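Long-range contact in MS5a (Brassica napus, PDB 6L77), which is a meiosis-related protein of uncertain function whose cystatin-like C-terminal portion, present here, appears to enhance papain non-canonically: residues E135-F147 against L180-Q194. Numbering follows the deposited sequence.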
ATOM      1  N   GLU A 135       4.179   1.380  14.292  1.00 31.06           N
ATOM      2  CA  GLU A 135       5.229   0.379  14.148  1.00 30.12           C
ATOM      3  C   GLU A 135       5.175  -0.390  12.832  1.00 32.71           C
ATOM      4  O   GLU A 135       6.104  -1.150  12.545  1.00 30.42           O
ATOM      5  CB  GLU A 135       5.185  -0.605  15.321  1.00 31.98           C
ATOM      6  CG  GLU A 135       5.676   0.015  16.628  1.00 49.43           C
ATOM      7  CD  GLU A 135       5.133  -0.691  17.860  1.00 63.55           C
ATOM      8  OE1 GLU A 135       5.517  -0.301  18.985  1.00 66.59           O
ATOM      9  OE2 GLU A 135       4.315  -1.626  17.700  1.00 66.90           O
ATOM     10  N   HIS A 136       4.131  -0.218  12.017  1.00 24.78           N
ATOM     11  CA  HIS A 136       4.022  -0.944  10.752  1.00 25.23           C
ATOM     12  C   HIS A 136       3.656   0.054   9.659  1.00 24.05           C
ATOM     13  O   HIS A 136       2.476   0.290   9.399  1.00 25.20           O
ATOM     14  CB  HIS A 136       3.013  -2.080  10.873  1.00 25.29           C
ATOM     15  CG  HIS A 136       3.354  -3.047  11.964  1.00 22.80           C
ATOM     16  ND1 HIS A 136       2.926  -2.882  13.263  1.00 25.20           N
ATOM     17  CD2 HIS A 136       4.136  -4.150  11.962  1.00 22.18           C
ATOM     18  CE1 HIS A 136       3.410  -3.858  14.010  1.00 25.62           C
ATOM     19  NE2 HIS A 136       4.144  -4.644  13.246  1.00 25.32           N
ATOM     20  N   ASP A 137       4.675   0.619   9.005  1.00 22.10           N
ATOM     21  CA  ASP A 137       4.457   1.785   8.153  1.00 23.79           C
ATOM     22  C   ASP A 137       3.839   1.449   6.806  1.00 22.11           C
ATOM     23  O   ASP A 137       3.579   2.371   6.029  1.00 22.70           O
ATOM     24  CB  ASP A 137       5.768   2.566   7.944  1.00 32.51           C
ATOM     25  CG  ASP A 137       6.861   1.763   7.226  1.00 42.33           C
ATOM     26  OD1 ASP A 137       6.598   0.678   6.664  1.00 41.25           O
ATOM     27  OD2 ASP A 137       8.016   2.243   7.220  1.00 50.45           O
ATOM     28  N   TRP A 138       3.584   0.173   6.501  1.00 19.82           N
ATOM     29  CA  TRP A 138       2.818  -0.103   5.289  1.00 16.30           C
ATOM     30  C   TRP A 138       1.403   0.454   5.376  1.00 17.76           C
ATOM     31  O   TRP A 138       0.782   0.709   4.344  1.00 17.79           O
ATOM     32  CB  TRP A 138       2.787  -1.607   4.992  1.00 20.11           C
ATOM     33  CG  TRP A 138       2.076  -2.479   6.003  1.00 21.90           C
ATOM     34  CD1 TRP A 138       2.651  -3.220   7.005  1.00 20.20           C
ATOM     35  CD2 TRP A 138       0.664  -2.728   6.085  1.00 21.18           C
ATOM     36  NE1 TRP A 138       1.681  -3.912   7.697  1.00 18.83           N
ATOM     37  CE2 TRP A 138       0.454  -3.622   7.154  1.00 24.63           C
ATOM     38  CE3 TRP A 138      -0.443  -2.287   5.346  1.00 17.42           C
ATOM     39  CZ2 TRP A 138      -0.824  -4.077   7.514  1.00 20.96           C
ATOM     40  CZ3 TRP A 138      -1.702  -2.727   5.706  1.00 17.31           C
ATOM     41  CH2 TRP A 138      -1.884  -3.622   6.779  1.00 19.27           C
ATOM     42  N   ILE A 139       0.875   0.650   6.583  1.00 22.87           N
ATOM     43  CA  ILE A 139      -0.430   1.283   6.716  1.00 20.32           C
ATOM     44  C   ILE A 139      -0.365   2.714   6.197  1.00 23.97           C
ATOM     45  O   ILE A 139      -1.187   3.131   5.374  1.00 19.49           O
ATOM     46  CB  ILE A 139      -0.899   1.211   8.179  1.00 20.51           C
ATOM     47  CG1 ILE A 139      -1.152  -0.256   8.554  1.00 20.06           C
ATOM     48  CG2 ILE A 139      -2.143   2.070   8.420  1.00 20.31           C
ATOM     49  CD1 ILE A 139      -1.434  -0.454  10.048  1.00 20.52           C
ATOM     50  N   ARG A 140       0.650   3.472   6.632  1.00 21.13           N
ATOM     51  CA  ARG A 140       0.836   4.820   6.105  1.00 24.50           C
ATOM     52  C   ARG A 140       1.067   4.801   4.598  1.00 22.05           C
ATOM     53  O   ARG A 140       0.549   5.660   3.875  1.00 22.85           O
ATOM     54  CB  ARG A 140       2.007   5.523   6.799  1.00 26.51           C
ATOM     55  CG  ARG A 140       2.401   6.845   6.102  1.00 31.41           C
ATOM     56  CD  ARG A 140       3.358   7.676   6.934  1.00 43.94           C
ATOM     57  NE  ARG A 140       4.487   6.899   7.430  1.00 60.06           N
ATOM     58  CZ  ARG A 140       5.603   6.674   6.744  1.00 71.24           C
ATOM     59  NH1 ARG A 140       5.738   7.165   5.518  1.00 78.82           N
ATOM     60  NH2 ARG A 140       6.582   5.952   7.281  1.00 67.87           N
ATOM     61  N   LEU A 141       1.847   3.830   4.109  1.00 19.16           N
ATOM     62  CA  LEU A 141       2.050   3.694   2.669  1.00 19.47           C
ATOM     63  C   LEU A 141       0.725   3.568   1.919  1.00 20.15           C
ATOM     64  O   LEU A 141       0.510   4.240   0.898  1.00 20.19           O
ATOM     65  CB  LEU A 141       2.938   2.479   2.385  1.00 18.40           C
ATOM     66  CG  LEU A 141       3.159   2.164   0.896  1.00 18.69           C
ATOM     67  CD1 LEU A 141       3.808   3.344   0.186  1.00 22.69           C
ATOM     68  CD2 LEU A 141       4.026   0.935   0.757  1.00 18.91           C
ATOM     69  N   TYR A 142      -0.174   2.693   2.392  1.00 21.17           N
ATOM     70  CA  TYR A 142      -1.422   2.499   1.653  1.00 19.95           C
ATOM     71  C   TYR A 142      -2.271   3.761   1.701  1.00 21.65           C
ATOM     72  O   TYR A 142      -2.912   4.122   0.703  1.00 24.37           O
ATOM     73  CB  TYR A 142      -2.214   1.303   2.188  1.00 18.96           C
ATOM     74  CG  TYR A 142      -1.590  -0.082   2.001  1.00 16.95           C
ATOM     75  CD1 TYR A 142      -0.267  -0.243   1.576  1.00 16.73           C
ATOM     76  CD2 TYR A 142      -2.338  -1.230   2.259  1.00 18.64           C
ATOM     77  CE1 TYR A 142       0.288  -1.526   1.416  1.00 18.01           C
ATOM     78  CE2 TYR A 142      -1.795  -2.502   2.110  1.00 17.29           C
ATOM     79  CZ  TYR A 142      -0.483  -2.643   1.695  1.00 18.52           C
ATOM     80  OH  TYR A 142       0.046  -3.902   1.559  1.00 19.68           O
HETATM   81  N   MSE A 143      -2.262   4.465   2.833  1.00 18.94           N
HETATM   82  CA  MSE A 143      -2.921   5.778   2.910  1.00 20.72           C
HETATM   83  C   MSE A 143      -2.336   6.775   1.900  1.00 21.58           C
HETATM   84  O   MSE A 143      -3.065   7.485   1.202  1.00 23.08           O
HETATM   85  CB  MSE A 143      -2.800   6.365   4.322  1.00 20.58           C
HETATM   86  CG  MSE A 143      -3.285   7.818   4.423  1.00 27.94           C
HETATM   87 SE   MSE A 143      -2.896   8.623   6.178  1.00 36.57          SE
HETATM   88  CE  MSE A 143      -0.938   8.518   6.141  1.00 27.28           C
ATOM     89  N   GLU A 144      -1.004   6.826   1.830  1.00 24.35           N
ATOM     90  CA  GLU A 144      -0.359   7.777   0.929  1.00 24.45           C
ATOM     91  C   GLU A 144      -0.699   7.488  -0.527  1.00 22.26           C
ATOM     92  O   GLU A 144      -0.956   8.414  -1.308  1.00 24.37           O
ATOM     93  CB  GLU A 144       1.152   7.760   1.156  1.00 23.80           C
ATOM     94  CG  GLU A 144       1.520   8.410   2.478  1.00 27.91           C
ATOM     95  CD  GLU A 144       3.006   8.370   2.777  1.00 44.76           C
ATOM     96  OE1 GLU A 144       3.757   7.698   2.034  1.00 45.77           O
ATOM     97  OE2 GLU A 144       3.414   9.014   3.766  1.00 40.26           O
ATOM     98  N   ILE A 145      -0.715   6.214  -0.916  1.00 22.07           N
ATOM     99  CA  ILE A 145      -1.080   5.877  -2.289  1.00 20.72           C
ATOM    100  C   ILE A 145      -2.541   6.220  -2.554  1.00 22.90           C
ATOM    101  O   ILE A 145      -2.889   6.707  -3.636  1.00 23.28           O
ATOM    102  CB  ILE A 145      -0.782   4.392  -2.571  1.00 21.97           C
ATOM    103  CG1 ILE A 145       0.717   4.128  -2.402  1.00 23.25           C
ATOM    104  CG2 ILE A 145      -1.218   4.023  -3.983  1.00 24.37           C
ATOM    105  CD1 ILE A 145       1.096   2.672  -2.459  1.00 21.17           C
ATOM    106  N   SER A 146      -3.412   5.990  -1.569  1.00 23.93           N
ATOM    107  CA  SER A 146      -4.819   6.355  -1.714  1.00 24.77           C
ATOM    108  C   SER A 146      -4.981   7.857  -1.893  1.00 24.74           C
ATOM    109  O   SER A 146      -5.735   8.317  -2.760  1.00 25.08           O
ATOM    110  CB  SER A 146      -5.612   5.880  -0.492  1.00 24.48           C
ATOM    111  OG  SER A 146      -5.509   4.477  -0.328  1.00 25.41           O
ATOM    112  N   PHE A 147      -4.293   8.644  -1.061  1.00 23.83           N
ATOM    113  CA  PHE A 147      -4.392  10.099  -1.165  1.00 28.57           C
ATOM    114  C   PHE A 147      -3.890  10.586  -2.521  1.00 25.70           C
ATOM    115  O   PHE A 147      -4.504  11.466  -3.143  1.00 28.11           O
ATOM    116  CB  PHE A 147      -3.601  10.751  -0.025  1.00 27.75           C
ATOM    117  CG  PHE A 147      -3.673  12.256  -0.021  1.00 28.34           C
ATOM    118  CD1 PHE A 147      -4.866  12.907   0.263  1.00 32.00           C
ATOM    119  CD2 PHE A 147      -2.551  13.015  -0.310  1.00 31.00           C
ATOM    120  CE1 PHE A 147      -4.936  14.289   0.255  1.00 36.12           C
ATOM    121  CE2 PHE A 147      -2.618  14.411  -0.318  1.00 34.46           C
ATOM    122  CZ  PHE A 147      -3.807  15.038  -0.037  1.00 33.05           C
ATOM    123  N   LEU A 180      -0.508  -7.721  11.194  1.00 17.97           N
ATOM    124  CA  LEU A 180       0.369  -6.580  10.928  1.00 18.61           C
ATOM    125  C   LEU A 180       1.679  -6.952  10.243  1.00 24.76           C
ATOM    126  O   LEU A 180       2.228  -6.129   9.495  1.00 21.05           O
ATOM    127  CB  LEU A 180       0.687  -5.865  12.245  1.00 18.48           C
ATOM    128  CG  LEU A 180      -0.489  -5.130  12.870  1.00 23.93           C
ATOM    129  CD1 LEU A 180      -0.302  -4.979  14.391  1.00 23.72           C
ATOM    130  CD2 LEU A 180      -0.616  -3.766  12.193  1.00 25.41           C
ATOM    131  N   LYS A 181       2.212  -8.154  10.487  1.00 22.24           N
ATOM    132  CA  LYS A 181       3.581  -8.468  10.089  1.00 23.61           C
ATOM    133  C   LYS A 181       3.701  -9.488   8.963  1.00 27.17           C
ATOM    134  O   LYS A 181       4.784  -9.612   8.388  1.00 30.85           O
ATOM    135  CB  LYS A 181       4.388  -8.983  11.299  1.00 23.65           C
ATOM    136  CG  LYS A 181       4.625  -7.953  12.399  1.00 31.46           C
ATOM    137  CD  LYS A 181       5.528  -8.525  13.495  1.00 39.29           C
ATOM    138  CE  LYS A 181       5.481  -7.690  14.765  1.00 45.32           C
ATOM    139  NZ  LYS A 181       6.068  -6.339  14.595  1.00 51.31           N
ATOM    140  N   SER A 182       2.656 -10.243   8.647  1.00 22.40           N
ATOM    141  CA  SER A 182       2.750 -11.239   7.591  1.00 21.64           C
ATOM    142  C   SER A 182       2.062 -10.741   6.329  1.00 24.26           C
ATOM    143  O   SER A 182       1.027 -10.071   6.392  1.00 20.33           O
ATOM    144  CB  SER A 182       2.137 -12.569   8.016  1.00 30.71           C
ATOM    145  OG  SER A 182       0.736 -12.537   7.898  1.00 44.17           O
ATOM    146  N   LEU A 183       2.624 -11.103   5.178  1.00 20.32           N
ATOM    147  CA  LEU A 183       2.085 -10.674   3.881  1.00 19.06           C
ATOM    148  C   LEU A 183       0.934 -11.603   3.496  1.00 20.11           C
ATOM    149  O   LEU A 183       1.071 -12.544   2.712  1.00 26.51           O
ATOM    150  CB  LEU A 183       3.191 -10.662   2.834  1.00 18.92           C
ATOM    151  CG  LEU A 183       2.778  -9.957   1.543  1.00 24.01           C
ATOM    152  CD1 LEU A 183       2.554  -8.498   1.850  1.00 22.82           C
ATOM    153  CD2 LEU A 183       3.866 -10.149   0.485  1.00 25.94           C
ATOM    154  N   ARG A 184      -0.231 -11.334   4.080  1.00 22.57           N
ATOM    155  CA  ARG A 184      -1.432 -12.116   3.860  1.00 19.96           C
ATOM    156  C   ARG A 184      -2.560 -11.211   3.373  1.00 20.09           C
ATOM    157  O   ARG A 184      -2.450  -9.983   3.400  1.00 21.23           O
ATOM    158  CB  ARG A 184      -1.852 -12.836   5.157  1.00 19.83           C
ATOM    159  CG  ARG A 184      -2.019 -11.901   6.355  1.00 38.43           C
ATOM    160  CD  ARG A 184      -3.173 -12.340   7.286  1.00 49.87           C
ATOM    161  NE  ARG A 184      -4.447 -12.355   6.569  1.00 59.08           N
ATOM    162  CZ  ARG A 184      -5.272 -13.398   6.498  1.00 54.31           C
ATOM    163  NH1 ARG A 184      -6.397 -13.297   5.791  1.00 29.84           N
ATOM    164  NH2 ARG A 184      -4.979 -14.531   7.137  1.00 53.76           N
ATOM    165  N   ASN A 185      -3.672 -11.832   2.958  1.00 18.58           N
ATOM    166  CA  ASN A 185      -4.832 -11.066   2.492  1.00 18.90           C
ATOM    167  C   ASN A 185      -5.393 -10.211   3.624  1.00 27.41           C
ATOM    168  O   ASN A 185      -5.651 -10.714   4.716  1.00 23.58           O
ATOM    169  CB  ASN A 185      -5.910 -12.003   1.964  1.00 24.30           C
ATOM    170  CG  ASN A 185      -5.505 -12.685   0.673  1.00 25.71           C
ATOM    171  OD1 ASN A 185      -4.437 -12.405   0.129  1.00 25.39           O
ATOM    172  ND2 ASN A 185      -6.347 -13.587   0.186  1.00 26.53           N
ATOM    173  N   VAL A 186      -5.565  -8.912   3.373  1.00 19.99           N
ATOM    174  CA  VAL A 186      -6.160  -8.011   4.357  1.00 20.13           C
ATOM    175  C   VAL A 186      -7.053  -7.004   3.648  1.00 25.62           C
ATOM    176  O   VAL A 186      -6.856  -6.682   2.471  1.00 23.51           O
ATOM    177  CB  VAL A 186      -5.109  -7.250   5.207  1.00 19.44           C
ATOM    178  CG1 VAL A 186      -4.344  -8.192   6.159  1.00 23.29           C
ATOM    179  CG2 VAL A 186      -4.143  -6.485   4.312  1.00 19.90           C
ATOM    180  N   LEU A 187      -8.036  -6.499   4.389  1.00 23.40           N
ATOM    181  CA  LEU A 187      -8.866  -5.375   3.976  1.00 24.29           C
ATOM    182  C   LEU A 187      -8.638  -4.267   4.998  1.00 25.68           C
ATOM    183  O   LEU A 187      -8.877  -4.469   6.193  1.00 23.32           O
ATOM    184  CB  LEU A 187     -10.336  -5.802   3.909  1.00 24.61           C
ATOM    185  CG  LEU A 187     -11.402  -4.883   3.331  1.00 36.95           C
ATOM    186  CD1 LEU A 187     -11.112  -4.582   1.888  1.00 29.56           C
ATOM    187  CD2 LEU A 187     -12.769  -5.535   3.453  1.00 38.70           C
ATOM    188  N   VAL A 188      -8.143  -3.112   4.544  1.00 20.90           N
ATOM    189  CA  VAL A 188      -7.675  -2.057   5.441  1.00 20.02           C
ATOM    190  C   VAL A 188      -8.578  -0.838   5.302  1.00 21.93           C
ATOM    191  O   VAL A 188      -8.800  -0.348   4.190  1.00 22.69           O
ATOM    192  CB  VAL A 188      -6.213  -1.677   5.150  1.00 27.93           C
ATOM    193  CG1 VAL A 188      -5.694  -0.775   6.253  1.00 27.52           C
ATOM    194  CG2 VAL A 188      -5.349  -2.925   5.017  1.00 30.85           C
ATOM    195  N   TYR A 189      -9.072  -0.334   6.433  1.00 21.89           N
ATOM    196  CA  TYR A 189      -9.858   0.896   6.494  1.00 23.72           C
ATOM    197  C   TYR A 189      -9.035   1.934   7.239  1.00 27.58           C
ATOM    198  O   TYR A 189      -8.646   1.703   8.389  1.00 30.04           O
ATOM    199  CB  TYR A 189     -11.185   0.678   7.224  1.00 23.97           C
ATOM    200  CG  TYR A 189     -12.047  -0.440   6.678  1.00 23.36           C
ATOM    201  CD1 TYR A 189     -11.862  -1.756   7.095  1.00 26.32           C
ATOM    202  CD2 TYR A 189     -13.069  -0.177   5.768  1.00 24.88           C
ATOM    203  CE1 TYR A 189     -12.670  -2.777   6.618  1.00 31.97           C
ATOM    204  CE2 TYR A 189     -13.872  -1.194   5.280  1.00 30.62           C
ATOM    205  CZ  TYR A 189     -13.670  -2.489   5.713  1.00 38.21           C
ATOM    206  OH  TYR A 189     -14.476  -3.494   5.237  1.00 42.60           O
ATOM    207  N   ILE A 190      -8.784   3.074   6.605  1.00 25.39           N
ATOM    208  CA  ILE A 190      -7.921   4.097   7.180  1.00 22.57           C
ATOM    209  C   ILE A 190      -8.690   5.401   7.241  1.00 27.95           C
ATOM    210  O   ILE A 190      -9.099   5.934   6.204  1.00 25.20           O
ATOM    211  CB  ILE A 190      -6.625   4.275   6.376  1.00 22.09           C
ATOM    212  CG1 ILE A 190      -5.936   2.919   6.210  1.00 22.02           C
ATOM    213  CG2 ILE A 190      -5.720   5.304   7.087  1.00 24.21           C
ATOM    214  CD1 ILE A 190      -4.688   2.936   5.329  1.00 23.17           C
ATOM    215  N   ARG A 191      -8.874   5.916   8.450  1.00 26.85           N
ATOM    216  CA  ARG A 191      -9.481   7.219   8.675  1.00 27.67           C
ATOM    217  C   ARG A 191      -8.353   8.212   8.938  1.00 30.78           C
ATOM    218  O   ARG A 191      -7.579   8.029   9.884  1.00 29.22           O
ATOM    219  CB  ARG A 191     -10.457   7.149   9.851  1.00 28.57           C
ATOM    220  CG  ARG A 191     -10.973   8.495  10.346  1.00 30.46           C
ATOM    221  CD  ARG A 191     -12.031   9.109   9.436  1.00 31.72           C
ATOM    222  NE  ARG A 191     -12.476  10.374  10.011  1.00 37.42           N
ATOM    223  CZ  ARG A 191     -11.825  11.527   9.882  1.00 38.03           C
ATOM    224  NH1 ARG A 191     -12.290  12.617  10.470  1.00 46.17           N
ATOM    225  NH2 ARG A 191     -10.712  11.594   9.163  1.00 40.66           N
ATOM    226  N   TYR A 192      -8.242   9.246   8.096  1.00 27.14           N
ATOM    227  CA  TYR A 192      -7.134  10.177   8.265  1.00 33.20           C
ATOM    228  C   TYR A 192      -7.559  11.594   7.908  1.00 34.17           C
ATOM    229  O   TYR A 192      -8.482  11.804   7.115  1.00 32.25           O
ATOM    230  CB  TYR A 192      -5.913   9.748   7.439  1.00 30.16           C
ATOM    231  CG  TYR A 192      -6.077   9.800   5.925  1.00 30.25           C
ATOM    232  CD1 TYR A 192      -6.692   8.758   5.230  1.00 25.28           C
ATOM    233  CD2 TYR A 192      -5.585  10.874   5.189  1.00 28.69           C
ATOM    234  CE1 TYR A 192      -6.818   8.793   3.835  1.00 25.46           C
ATOM    235  CE2 TYR A 192      -5.711  10.920   3.805  1.00 29.89           C
ATOM    236  CZ  TYR A 192      -6.323   9.873   3.131  1.00 27.40           C
ATOM    237  OH  TYR A 192      -6.454   9.922   1.750  1.00 28.99           O
ATOM    238  N   ASP A 193      -6.877  12.566   8.516  1.00 31.01           N
ATOM    239  CA  ASP A 193      -7.103  13.980   8.244  1.00 36.25           C
ATOM    240  C   ASP A 193      -5.964  14.541   7.404  1.00 37.25           C
ATOM    241  O   ASP A 193      -4.803  14.154   7.570  1.00 34.83           O
ATOM    242  CB  ASP A 193      -7.225  14.797   9.534  1.00 36.07           C
ATOM    243  CG  ASP A 193      -8.596  14.694  10.163  1.00 45.32           C
ATOM    244  OD1 ASP A 193      -9.511  14.134   9.523  1.00 49.35           O
ATOM    245  OD2 ASP A 193      -8.757  15.175  11.306  1.00 52.57           O
ATOM    246  N   GLN A 194      -6.312  15.441   6.493  1.00 37.29           N
ATOM    247  CA  GLN A 194      -5.355  16.186   5.689  1.00 36.03           C
ATOM    248  C   GLN A 194      -5.331  17.619   6.201  1.00 40.53           C
ATOM    249  O   GLN A 194      -6.351  18.315   6.153  1.00 38.72           O
ATOM    250  CB  GLN A 194      -5.740  16.142   4.211  1.00 40.54           C
ATOM    251  CG  GLN A 194      -4.977  17.124   3.326  1.00 40.84           C
ATOM    252  CD  GLN A 194      -5.661  17.330   1.994  1.00 45.41           C
ATOM    253  OE1 GLN A 194      -6.716  16.746   1.736  1.00 39.48           O
ATOM    254  NE2 GLN A 194      -5.070  18.166   1.139  1.00 44.42           N
TER
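The imidazole of H136 lies flat against L180, whose CB sits 3.7 Å from the ring centroid and almost exactly on the ring normal, while the K181 chain crosses the ring at about a right angle, with CE at its edge. There K181 NZ donates to H136 NE2 over 2.9 Å, tilted somewhat from the ring plane, and H136 ND1 is hydrogen-bonded to the backbone O of D132. The W138 indole carries CG1 of its neighbour I139 over one face, offset toward the rim, and meets residues 180-194 at its edge: NE1 donates to L180 O (2.9 Å, N-H...O angle 161°), and at the far end of the ring CZ3 touches V188 CG2 at 3.7 Å. W138 CG lies between the backbone N and carbonyl carbon (chi1 65°), a placement that turns the indole N-H to the end of helix 176-181. Farther along, selenomethionine M143 sets CG 3.5 Å above the centre of the Y192 ring, and its SE approaches obliquely in a Met-aromatic contact; H204 stacks with the same tyrosine. I190 CD1 fits between I139 and M143. The F147 ring turns its edge to the Q194 amide, with CE1 3.4 Å from OE1, the oxygen that is hydrogen-bonded to H204 NE2. An alanine in place of H136 would probably leave K181 NZ and D132 O without this partner and open a gap over L180 CB. Helix residues 138-147 thus cross strand residues 186-194 at 72° in the helix-on-antiparallel-sheet manner of cystatin-like folds, the apolar middle bounded by directional bonds near L180; because K181 donates to NE2, H136 is probably neutral, with its proton on ND1.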